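PDB 1PMH: beta-1,4-mannanase from Caldicellulosiruptor saccharolyticus, which probably hydrolyses beta-1,4-mannan, and is represented here by its family 27 carbohydrate-binding module, which holds mannohexaose. Local coordinates for residues S3-F11 with L175-E183; F96-K106 with G117-N125. All coordinates share one frame; numbering follows the deposited sequence. Where two conformers were deposited one is given.

Overall arrangement
Contacts 1 and 2 belong to different sheets of a jellyroll beta-sandwich, lie on opposite sides of the chain's centre and have centres about 24 Å apart. Both are antiparallel strand pairs, partly buried, but their chemistry differs. Contact 1 brings the N-terminal strand beside the last one, apolar on one face, with polar metal ligands at one end. Contact 2, nested in sequence within the chain that contact 1 closes, is a local hairpin whose Phe-103 and Tyr-105 rings pack inward, against strand 84-92 among others, while Lys-106 and Phe-120 reach the bound sugar. Contact 1 supplies two of the five calcium-binding residues, contact 2 one lysine of the glycan pocket.

Contact 1 (S3-F11 with L175-E183); sequences SVNPVVLDF and LDNVRIRPE. With CA (calcium ion), chain C.
In the jellyroll beta-sandwich this contact pairs the N-terminal edge strand 7-9 with the last strand, antiparallel, and runs at one end into a calcium site. Val-7 and Ile-180 exchange two backbone hydrogen bonds, as do Leu-9 and Val-178, the bond from Val-178 N to Leu-9 O measuring 3.0 Å. Val-7, Leu-9, Val-178 and Ile-180 share one face, where the CB atoms of Val-7 and Ile-180 are 4.0 Å apart; Phe-87 and Leu-158 pack on Val-178. Val-8 and Arg-179 take the other face, and the Arg-179 guanidinium is salt-bridged to Glu-86. Beyond the strand, Val-4 CG2 rests on Pro-182 CB at 3.9 Å. With CG anti to its carbonyl carbon (chi1 -51°), Phe-11 brings its ring edge to the Asp-176 carboxylate, CD2 lying 3.5 Å from OD1, the two planes 45° apart. Were the ring cut back to an alanine here, a gap would probably open beside Asp-176 and Leu-48. Asp-176 grips calcium with both oxygens, and OD1 also accepts a hydrogen bond from Asn-177 N. Glu-12, Asn-44 and Tyr-46 supply further ligands. Asp-10 contributes its backbone O at 2.4 Å from the calcium. Asn-177 ND2 is hydrogen-bonded to Glu-88, and a water that also binds the calcium donates to Asn-177 OD1 at 2.7 Å.

Contact 2 (F96-K106 with G117-N125); sequences FSKSQGGFAYK and GSEFNITAN. Unlike the reference sequence in segment 96-106: Ala-104 (reference Pro). With BMA (beta-D-mannopyranose), chain B; BMA (beta-D-mannopyranose), chain D.
Strands 102-106 and 117-120 run antiparallel at 176°, their axes 4.8 Å apart, with paired backbone bonds joining Phe-103 to Ile-122 and Tyr-105 to Glu-119. Between these pairs the register slips by one residue, Asn-121 and Ile-122 both facing Phe-103 in a G1 beta bulge. Ile-122 CB sits over the centre of the Phe-103 ring, 4.2 Å from its centroid, a CH-pi contact. The Glu-119 chain runs alongside the Tyr-105 ring in the same direction; Tyr-105 OH donates to the anti lone pair of Glu-119 OE2 at 2.7 Å, the ring and carboxylate planes almost perpendicular. At the helical end, Phe-96 swings CG anti to its N (chi1 -172°), which lays the ring along 122-124, with Ala-124 N over one face and Ile-122 O at its edge. A water bridges Phe-96 O and Ala-124 N. On the sheet face away from Phe-103 and Tyr-105, Lys-106 CG touches Ser-118 CB at 3.8 Å. Its extended chain carries NZ to O3 (2.9 Å) and O4 of the beta-D-mannopyranose of chain D and O2 (2.8 Å) of that of chain B, while Glu-115 salt-bridges it. This bulged beta-hairpin has a largely apolar inner face, broken by the Tyr-105/Glu-119 bond, and an outer face where Lys-106 and Phe-120 meet the mannooligosaccharide.

Contact 1 (S3-F11 with L175-E183)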
loop_
_atom_site.group_PDB
_atom_site.type_symbol
_atom_site.label_atom_id
_atom_site.label_comp_id
_atom_site.label_asym_id
_atom_site.label_seq_id
_atom_site.Cartn_x
_atom_site.Cartn_y
_atom_site.Cartn_z
ATOM N N SER A 3 10.085 -13.820 18.806
ATOM C CA SER A 3 11.546 -13.526 18.910
ATOM C C SER A 3 12.068 -12.563 17.840
ATOM O O SER A 3 13.291 -12.332 17.765
ATOM C CB SER A 3 12.351 -14.831 18.854
ATOM O OG SER A 3 12.324 -15.460 20.122
ATOM N N VAL A 4 11.166 -12.061 16.990
ATOM C CA VAL A 4 11.499 -10.980 16.071
ATOM C C VAL A 4 10.669 -9.720 16.298
ATOM O O VAL A 4 9.486 -9.776 16.652
ATOM C CB VAL A 4 11.440 -11.374 14.575
ATOM C CG1 VAL A 4 12.200 -12.684 14.360
ATOM C CG2 VAL A 4 10.029 -11.537 14.046
ATOM N N ASN A 5 11.325 -8.595 16.042
ATOM C CA ASN A 5 10.769 -7.260 16.207
ATOM C C ASN A 5 9.978 -6.931 14.937
ATOM O O ASN A 5 10.530 -6.932 13.845
ATOM C CB ASN A 5 11.906 -6.245 16.305
ATOM C CG ASN A 5 12.769 -6.429 17.533
ATOM O OD1 ASN A 5 12.273 -6.836 18.580
ATOM N ND2 ASN A 5 14.051 -6.082 17.417
ATOM N N PRO A 6 8.718 -6.547 15.059
ATOM C CA PRO A 6 7.950 -6.125 13.882
ATOM C C PRO A 6 8.578 -4.931 13.204
ATOM O O PRO A 6 9.133 -4.089 13.902
ATOM C CB PRO A 6 6.566 -5.802 14.449
ATOM C CG PRO A 6 6.562 -6.568 15.814
ATOM C CD PRO A 6 7.938 -6.507 16.303
ATOM N N VAL A 7 8.468 -4.880 11.888
ATOM C CA VAL A 7 8.878 -3.704 11.142
ATOM C C VAL A 7 7.608 -2.883 10.950
ATOM O O VAL A 7 6.641 -3.359 10.391
ATOM C CB VAL A 7 9.471 -4.045 9.773
ATOM C CG1 VAL A 7 9.816 -2.798 9.028
ATOM C CG2 VAL A 7 10.674 -4.948 9.869
ATOM N N VAL A 8 7.588 -1.681 11.523
ATOM C CA VAL A 8 6.371 -0.891 11.599
ATOM C C VAL A 8 6.552 0.395 10.795
ATOM O O VAL A 8 7.238 1.345 11.205
ATOM C CB VAL A 8 6.060 -0.513 13.061
ATOM C CG1 VAL A 8 4.796 0.291 13.167
ATOM C CG2 VAL A 8 5.872 -1.814 13.842
ATOM N N LEU A 9 5.923 0.449 9.626
ATOM C CA LEU A 9 5.961 1.593 8.716
ATOM C C LEU A 9 4.633 2.339 8.886
ATOM O O LEU A 9 3.658 2.145 8.163
ATOM C CB LEU A 9 6.220 1.108 7.298
ATOM C CG LEU A 9 7.372 0.120 7.112
ATOM C CD1 LEU A 9 7.591 -0.198 5.648
ATOM C CD2 LEU A 9 8.660 0.692 7.694
ATOM N N ASP A 10 4.647 3.207 9.888
ATOM C CA ASP A 10 3.465 3.939 10.334
ATOM C C ASP A 10 3.499 5.433 9.991
ATOM O O ASP A 10 2.551 6.147 10.297
ATOM C CB ASP A 10 3.187 3.760 11.826
ATOM C CG ASP A 10 4.304 4.215 12.716
ATOM O OD1 ASP A 10 5.280 4.827 12.242
ATOM O OD2 ASP A 10 4.211 3.946 13.939
ATOM N N PHE A 11 4.597 5.881 9.400
ATOM C CA PHE A 11 4.823 7.250 8.958
ATOM C C PHE A 11 4.855 8.226 10.134
ATOM O O PHE A 11 4.820 9.438 9.908
ATOM C CB PHE A 11 3.833 7.648 7.857
ATOM C CG PHE A 11 3.821 6.605 6.768
ATOM C CD1 PHE A 11 4.879 6.551 5.865
ATOM C CD2 PHE A 11 2.850 5.619 6.728
ATOM C CE1 PHE A 11 4.967 5.531 4.944
ATOM C CE2 PHE A 11 2.940 4.566 5.795
ATOM C CZ PHE A 11 3.978 4.539 4.912
ATOM N N LEU A 175 -2.023 5.035 2.378
ATOM C CA LEU A 175 -1.544 3.847 3.056
ATOM C C LEU A 175 -1.091 4.223 4.449
ATOM O O LEU A 175 -0.510 5.286 4.680
ATOM C CB LEU A 175 -0.383 3.192 2.348
ATOM C CG LEU A 175 -0.667 2.510 1.061
ATOM C CD1 LEU A 175 0.648 2.025 0.447
ATOM C CD2 LEU A 175 -1.601 1.321 1.249
ATOM N N ASP A 176 -1.319 3.330 5.397
ATOM C CA ASP A 176 -0.785 3.530 6.751
ATOM C C ASP A 176 -0.580 2.160 7.382
ATOM O O ASP A 176 -1.129 1.142 6.952
ATOM C CB ASP A 176 -1.719 4.397 7.602
ATOM C CG ASP A 176 -1.047 5.159 8.732
ATOM O OD1 ASP A 176 0.165 4.998 8.947
ATOM O OD2 ASP A 176 -1.726 5.918 9.426
ATOM N N ASN A 177 0.189 2.186 8.469
ATOM C CA ASN A 177 0.350 0.992 9.306
ATOM C C ASN A 177 0.715 -0.234 8.484
ATOM O O ASN A 177 0.130 -1.318 8.629
ATOM C CB ASN A 177 -0.888 0.782 10.153
ATOM C CG ASN A 177 -1.074 1.908 11.146
ATOM O OD1 ASN A 177 -0.102 2.508 11.609
ATOM N ND2 ASN A 177 -2.298 2.212 11.486
ATOM N N VAL A 178 1.740 -0.041 7.658
ATOM C CA VAL A 178 2.290 -1.182 6.918
ATOM C C VAL A 178 3.248 -1.872 7.871
ATOM O O VAL A 178 4.193 -1.262 8.323
ATOM C CB VAL A 178 2.991 -0.686 5.649
ATOM C CG1 VAL A 178 3.685 -1.861 4.958
ATOM C CG2 VAL A 178 1.983 0.031 4.720
ATOM N N ARG A 179 2.987 -3.138 8.172
ATOM C CA ARG A 179 3.750 -3.860 9.171
ATOM C C ARG A 179 4.193 -5.206 8.626
ATOM O O ARG A 179 3.409 -5.943 8.008
ATOM C CB ARG A 179 2.938 -4.088 10.456
ATOM C CG ARG A 179 2.542 -2.779 11.119
ATOM C CD ARG A 179 2.047 -2.975 12.509
ATOM N NE ARG A 179 0.711 -3.541 12.420
ATOM C CZ ARG A 179 0.031 -3.915 13.501
ATOM N NH1 ARG A 179 0.599 -3.891 14.696
ATOM N NH2 ARG A 179 -1.201 -4.382 13.352
ATOM N N ILE A 180 5.457 -5.567 8.873
ATOM C CA ILE A 180 5.994 -6.904 8.601
ATOM C C ILE A 180 6.072 -7.555 9.972
ATOM O O ILE A 180 6.783 -7.068 10.860
ATOM C CB ILE A 180 7.341 -6.799 7.875
ATOM C CG1 ILE A 180 7.232 -5.976 6.574
ATOM C CG2 ILE A 180 7.953 -8.208 7.720
ATOM C CD1 ILE A 180 8.626 -5.695 6.008
ATOM N N ARG A 181 5.283 -8.622 10.143
ATOM C CA ARG A 181 4.878 -9.083 11.468
ATOM C C ARG A 181 5.189 -10.564 11.657
ATOM O O ARG A 181 5.018 -11.339 10.725
ATOM C CB ARG A 181 3.375 -8.885 11.716
ATOM C CG ARG A 181 2.871 -7.480 11.538
ATOM C CD ARG A 181 1.411 -7.327 11.910
ATOM N NE ARG A 181 1.263 -7.301 13.362
ATOM C CZ ARG A 181 0.157 -7.559 14.052
ATOM N NH1 ARG A 181 -0.944 -7.911 13.433
ATOM N NH2 ARG A 181 0.194 -7.563 15.378
ATOM N N PRO A 182 5.540 -10.965 12.868
ATOM C CA PRO A 182 5.552 -12.409 13.186
ATOM C C PRO A 182 4.177 -13.068 13.246
ATOM O O PRO A 182 4.028 -14.301 13.151
ATOM C CB PRO A 182 6.281 -12.463 14.526
ATOM C CG PRO A 182 5.970 -11.109 15.183
ATOM C CD PRO A 182 5.980 -10.146 14.011
ATOM N N GLU A 183 3.131 -12.260 13.404
ATOM C CA GLU A 183 1.785 -12.795 13.491
ATOM C C GLU A 183 1.361 -13.525 12.221
ATOM O O GLU A 183 1.616 -13.045 11.113
ATOM C CB GLU A 183 0.801 -11.659 13.804
ATOM C CG GLU A 183 0.820 -11.144 15.231
ATOM C CD GLU A 183 2.015 -10.323 15.652
ATOM O OE1 GLU A 183 2.796 -9.835 14.813
ATOM O OE2 GLU A 183 2.183 -10.218 16.882
HETATM CA CA CA C . 0.311 6.735 10.726
HETATM O O HOH W 1 0.114 5.081 12.343
#

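Contact 2 (F96-K106 with G117-N125)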
loop_
_atom_site.group_PDB
_atom_site.type_symbol
_atom_site.label_atom_id
_atom_site.label_comp_id
_atom_site.label_asym_id
_atom_site.label_seq_id
_atom_site.Cartn_x
_atom_site.Cartn_y
_atom_site.Cartn_z
ATOM N N PHE A 96 -14.758 8.237 -4.570
ATOM C CA PHE A 96 -14.551 6.894 -5.100
ATOM C C PHE A 96 -15.852 6.255 -5.560
ATOM O O PHE A 96 -15.930 5.633 -6.611
ATOM C CB PHE A 96 -13.799 6.045 -4.054
ATOM C CG PHE A 96 -13.324 4.691 -4.504
ATOM C CD1 PHE A 96 -12.929 4.444 -5.805
ATOM C CD2 PHE A 96 -13.186 3.669 -3.592
ATOM C CE1 PHE A 96 -12.491 3.183 -6.165
ATOM C CE2 PHE A 96 -12.702 2.428 -3.932
ATOM C CZ PHE A 96 -12.355 2.177 -5.228
ATOM N N SER A 97 -16.908 6.451 -4.785
ATOM C CA SER A 97 -18.221 5.926 -5.141
ATOM C C SER A 97 -18.745 6.472 -6.450
ATOM O O SER A 97 -19.362 5.748 -7.228
ATOM C CB SER A 97 -19.229 6.201 -4.016
ATOM O OG SER A 97 -19.546 7.579 -3.881
ATOM N N LYS A 98 -18.426 7.718 -6.742
ATOM C CA LYS A 98 -18.852 8.394 -7.971
ATOM C C LYS A 98 -18.035 7.973 -9.191
ATOM O O LYS A 98 -18.482 8.036 -10.323
ATOM C CB LYS A 98 -18.770 9.918 -7.795
ATOM C CG LYS A 98 -20.095 10.564 -7.427
ATOM C CD LYS A 98 -20.125 11.116 -6.018
ATOM C CE LYS A 98 -21.028 10.275 -5.127
ATOM N NZ LYS A 98 -20.595 10.294 -3.715
ATOM N N SER A 99 -16.829 7.503 -8.962
ATOM C CA SER A 99 -15.952 7.055 -10.023
ATOM C C SER A 99 -16.474 5.788 -10.681
ATOM O O SER A 99 -17.145 4.987 -10.054
ATOM C CB SER A 99 -14.514 6.922 -9.574
ATOM O OG SER A 99 -14.284 5.783 -8.782
ATOM N N GLN A 100 -16.148 5.598 -11.952
ATOM C CA GLN A 100 -16.482 4.399 -12.667
ATOM C C GLN A 100 -15.397 3.340 -12.467
ATOM O O GLN A 100 -14.254 3.643 -12.151
ATOM C CB GLN A 100 -16.657 4.678 -14.162
ATOM C CG GLN A 100 -17.717 5.695 -14.484
ATOM C CD GLN A 100 -19.048 5.381 -13.868
ATOM O OE1 GLN A 100 -19.606 4.298 -14.065
ATOM N NE2 GLN A 100 -19.607 6.362 -13.173
ATOM N N GLY A 101 -15.760 2.103 -12.737
ATOM C CA GLY A 101 -14.810 1.010 -12.681
ATOM C C GLY A 101 -14.341 0.737 -11.270
ATOM O O GLY A 101 -15.093 0.850 -10.329
ATOM N N GLY A 102 -13.098 0.301 -11.135
ATOM C CA GLY A 102 -12.526 -0.021 -9.842
ATOM C C GLY A 102 -11.041 -0.183 -10.011
ATOM O O GLY A 102 -10.502 0.216 -11.023
ATOM N N PHE A 103 -10.375 -0.668 -8.994
ATOM C CA PHE A 103 -8.950 -0.876 -9.100
ATOM C C PHE A 103 -8.548 -2.177 -8.436
ATOM O O PHE A 103 -9.263 -2.743 -7.628
ATOM C CB PHE A 103 -8.145 0.336 -8.584
ATOM C CG PHE A 103 -8.102 0.515 -7.088
ATOM C CD1 PHE A 103 -7.101 -0.047 -6.349
ATOM C CD2 PHE A 103 -9.037 1.302 -6.430
ATOM C CE1 PHE A 103 -7.018 0.102 -4.993
ATOM C CE2 PHE A 103 -8.953 1.472 -5.069
ATOM C CZ PHE A 103 -7.945 0.849 -4.360
ATOM N N ALA A 104 -7.363 -2.626 -8.817
ATOM C CA ALA A 104 -6.716 -3.794 -8.240
ATOM C C ALA A 104 -5.477 -3.343 -7.485
ATOM O O ALA A 104 -4.884 -2.308 -7.788
ATOM C CB ALA A 104 -6.337 -4.758 -9.355
ATOM N N TYR A 105 -5.052 -4.133 -6.530
ATOM C CA TYR A 105 -3.780 -3.934 -5.883
ATOM C C TYR A 105 -3.126 -5.272 -5.615
ATOM O O TYR A 105 -3.769 -6.328 -5.521
ATOM C CB TYR A 105 -3.858 -3.058 -4.626
ATOM C CG TYR A 105 -4.513 -3.778 -3.482
ATOM C CD1 TYR A 105 -3.763 -4.538 -2.625
ATOM C CD2 TYR A 105 -5.877 -3.736 -3.264
ATOM C CE1 TYR A 105 -4.346 -5.261 -1.583
ATOM C CE2 TYR A 105 -6.480 -4.423 -2.233
ATOM C CZ TYR A 105 -5.717 -5.241 -1.426
ATOM O OH TYR A 105 -6.252 -5.957 -0.387
ATOM N N LYS A 106 -1.807 -5.217 -5.494
ATOM C CA LYS A 106 -0.977 -6.357 -5.111
ATOM C C LYS A 106 0.035 -5.900 -4.076
ATOM O O LYS A 106 0.503 -4.778 -4.126
ATOM C CB LYS A 106 -0.254 -6.973 -6.294
ATOM C CG LYS A 106 -1.118 -7.341 -7.473
ATOM C CD LYS A 106 -0.391 -8.161 -8.518
ATOM C CE LYS A 106 -1.324 -8.707 -9.598
ATOM N NZ LYS A 106 -0.544 -9.543 -10.572
ATOM N N GLY A 117 -0.258 -11.249 -1.942
ATOM C CA GLY A 117 -1.680 -11.223 -2.044
ATOM C C GLY A 117 -2.106 -10.091 -2.950
ATOM O O GLY A 117 -1.307 -9.254 -3.352
ATOM N N SER A 118 -3.372 -10.162 -3.326
ATOM C CA SER A 118 -3.949 -9.206 -4.241
ATOM C C SER A 118 -5.443 -9.206 -4.118
ATOM O O SER A 118 -6.030 -10.185 -3.651
ATOM C CB SER A 118 -3.555 -9.561 -5.672
ATOM O OG SER A 118 -3.977 -10.860 -6.006
ATOM N N GLU A 119 -6.036 -8.106 -4.590
ATOM C CA GLU A 119 -7.463 -8.038 -4.802
ATOM C C GLU A 119 -7.750 -7.268 -6.074
ATOM O O GLU A 119 -7.021 -6.356 -6.445
ATOM C CB GLU A 119 -8.216 -7.370 -3.677
ATOM C CG GLU A 119 -8.111 -8.064 -2.331
ATOM C CD GLU A 119 -9.158 -7.488 -1.386
ATOM O OE1 GLU A 119 -10.323 -7.998 -1.423
ATOM O OE2 GLU A 119 -8.843 -6.518 -0.641
ATOM N N PHE A 120 -8.803 -7.711 -6.737
ATOM C CA PHE A 120 -9.262 -7.126 -7.977
ATOM C C PHE A 120 -10.619 -6.471 -7.797
ATOM O O PHE A 120 -11.381 -6.835 -6.925
ATOM C CB PHE A 120 -9.365 -8.218 -9.067
ATOM C CG PHE A 120 -8.045 -8.829 -9.380
ATOM C CD1 PHE A 120 -7.514 -9.859 -8.599
ATOM C CD2 PHE A 120 -7.346 -8.406 -10.476
ATOM C CE1 PHE A 120 -6.278 -10.369 -8.918
ATOM C CE2 PHE A 120 -6.130 -8.935 -10.795
ATOM C CZ PHE A 120 -5.563 -9.887 -9.997
ATOM N N ASN A 121 -10.897 -5.506 -8.668
ATOM C CA ASN A 121 -12.215 -4.878 -8.752
ATOM C C ASN A 121 -12.674 -4.254 -7.449
ATOM O O ASN A 121 -13.840 -4.404 -7.057
ATOM C CB ASN A 121 -13.239 -5.873 -9.288
ATOM C CG ASN A 121 -12.862 -6.372 -10.648
ATOM O OD1 ASN A 121 -12.563 -7.540 -10.807
ATOM N ND2 ASN A 121 -12.763 -5.455 -11.607
ATOM N N ILE A 122 -11.748 -3.599 -6.782
ATOM C CA ILE A 122 -12.100 -2.838 -5.590
ATOM C C ILE A 122 -12.913 -1.611 -6.004
ATOM O O ILE A 122 -12.512 -0.826 -6.876
ATOM C CB ILE A 122 -10.820 -2.361 -4.849
ATOM C CG1 ILE A 122 -9.998 -3.555 -4.382
ATOM C CG2 ILE A 122 -11.132 -1.436 -3.691
ATOM C CD1 ILE A 122 -10.674 -4.457 -3.367
ATOM N N THR A 123 -14.048 -1.460 -5.328
ATOM C CA THR A 123 -14.893 -0.287 -5.458
ATOM C C THR A 123 -15.208 0.273 -4.068
ATOM O O THR A 123 -14.752 -0.269 -3.072
ATOM C CB THR A 123 -16.198 -0.624 -6.188
ATOM O OG1 THR A 123 -16.927 -1.566 -5.395
ATOM C CG2 THR A 123 -15.928 -1.291 -7.537
ATOM N N ALA A 124 -16.005 1.337 -4.006
ATOM C CA ALA A 124 -16.162 2.078 -2.753
ATOM C C ALA A 124 -16.793 1.244 -1.647
ATOM O O ALA A 124 -16.583 1.568 -0.482
ATOM C CB ALA A 124 -16.968 3.355 -2.958
ATOM N N ASN A 125 -17.558 0.214 -1.972
ATOM C CA ASN A 125 -18.211 -0.592 -0.965
ATOM C C ASN A 125 -17.354 -1.772 -0.485
ATOM O O ASN A 125 -17.817 -2.604 0.282
ATOM C CB ASN A 125 -19.657 -0.916 -1.376
ATOM C CG ASN A 125 -20.550 0.341 -1.373
ATOM O OD1 ASN A 125 -20.496 1.171 -0.453
ATOM N ND2 ASN A 125 -21.352 0.498 -2.421
HETATM C C1 BMA B . 0.277 -8.417 -13.767
HETATM C C2 BMA B . 1.028 -7.321 -13.074
HETATM C C3 BMA B . 2.496 -7.456 -13.465
HETATM C C4 BMA B . 2.979 -8.889 -13.180
HETATM C C5 BMA B . 2.045 -9.920 -13.779
HETATM C C6 BMA B . 2.469 -11.310 -13.336
HETATM O O2 BMA B . 0.889 -7.463 -11.678
HETATM O O3 BMA B . 3.243 -6.433 -12.793
HETATM O O4 BMA B . 4.181 -9.114 -13.865
HETATM O O5 BMA B . 0.727 -9.701 -13.354
HETATM O O6 BMA B . 1.730 -12.228 -14.061
HETATM C C1 BMA D . -4.599 -9.197 -15.075
HETATM C C2 BMA D . -4.128 -10.253 -14.104
HETATM C C3 BMA D . -2.949 -9.688 -13.325
HETATM C C4 BMA D . -1.957 -9.042 -14.242
HETATM C C5 BMA D . -2.595 -8.024 -15.198
HETATM C C6 BMA D . -1.653 -7.397 -16.193
HETATM O O2 BMA D . -3.685 -11.384 -14.830
HETATM O O3 BMA D . -2.373 -10.656 -12.454
HETATM O O4 BMA D . -1.069 -8.360 -13.389
HETATM O O5 BMA D . -3.627 -8.673 -15.925
HETATM O O6 BMA D . -0.963 -8.383 -16.928
HETATM O O HOH W 2 -16.572 2.841 -6.442
#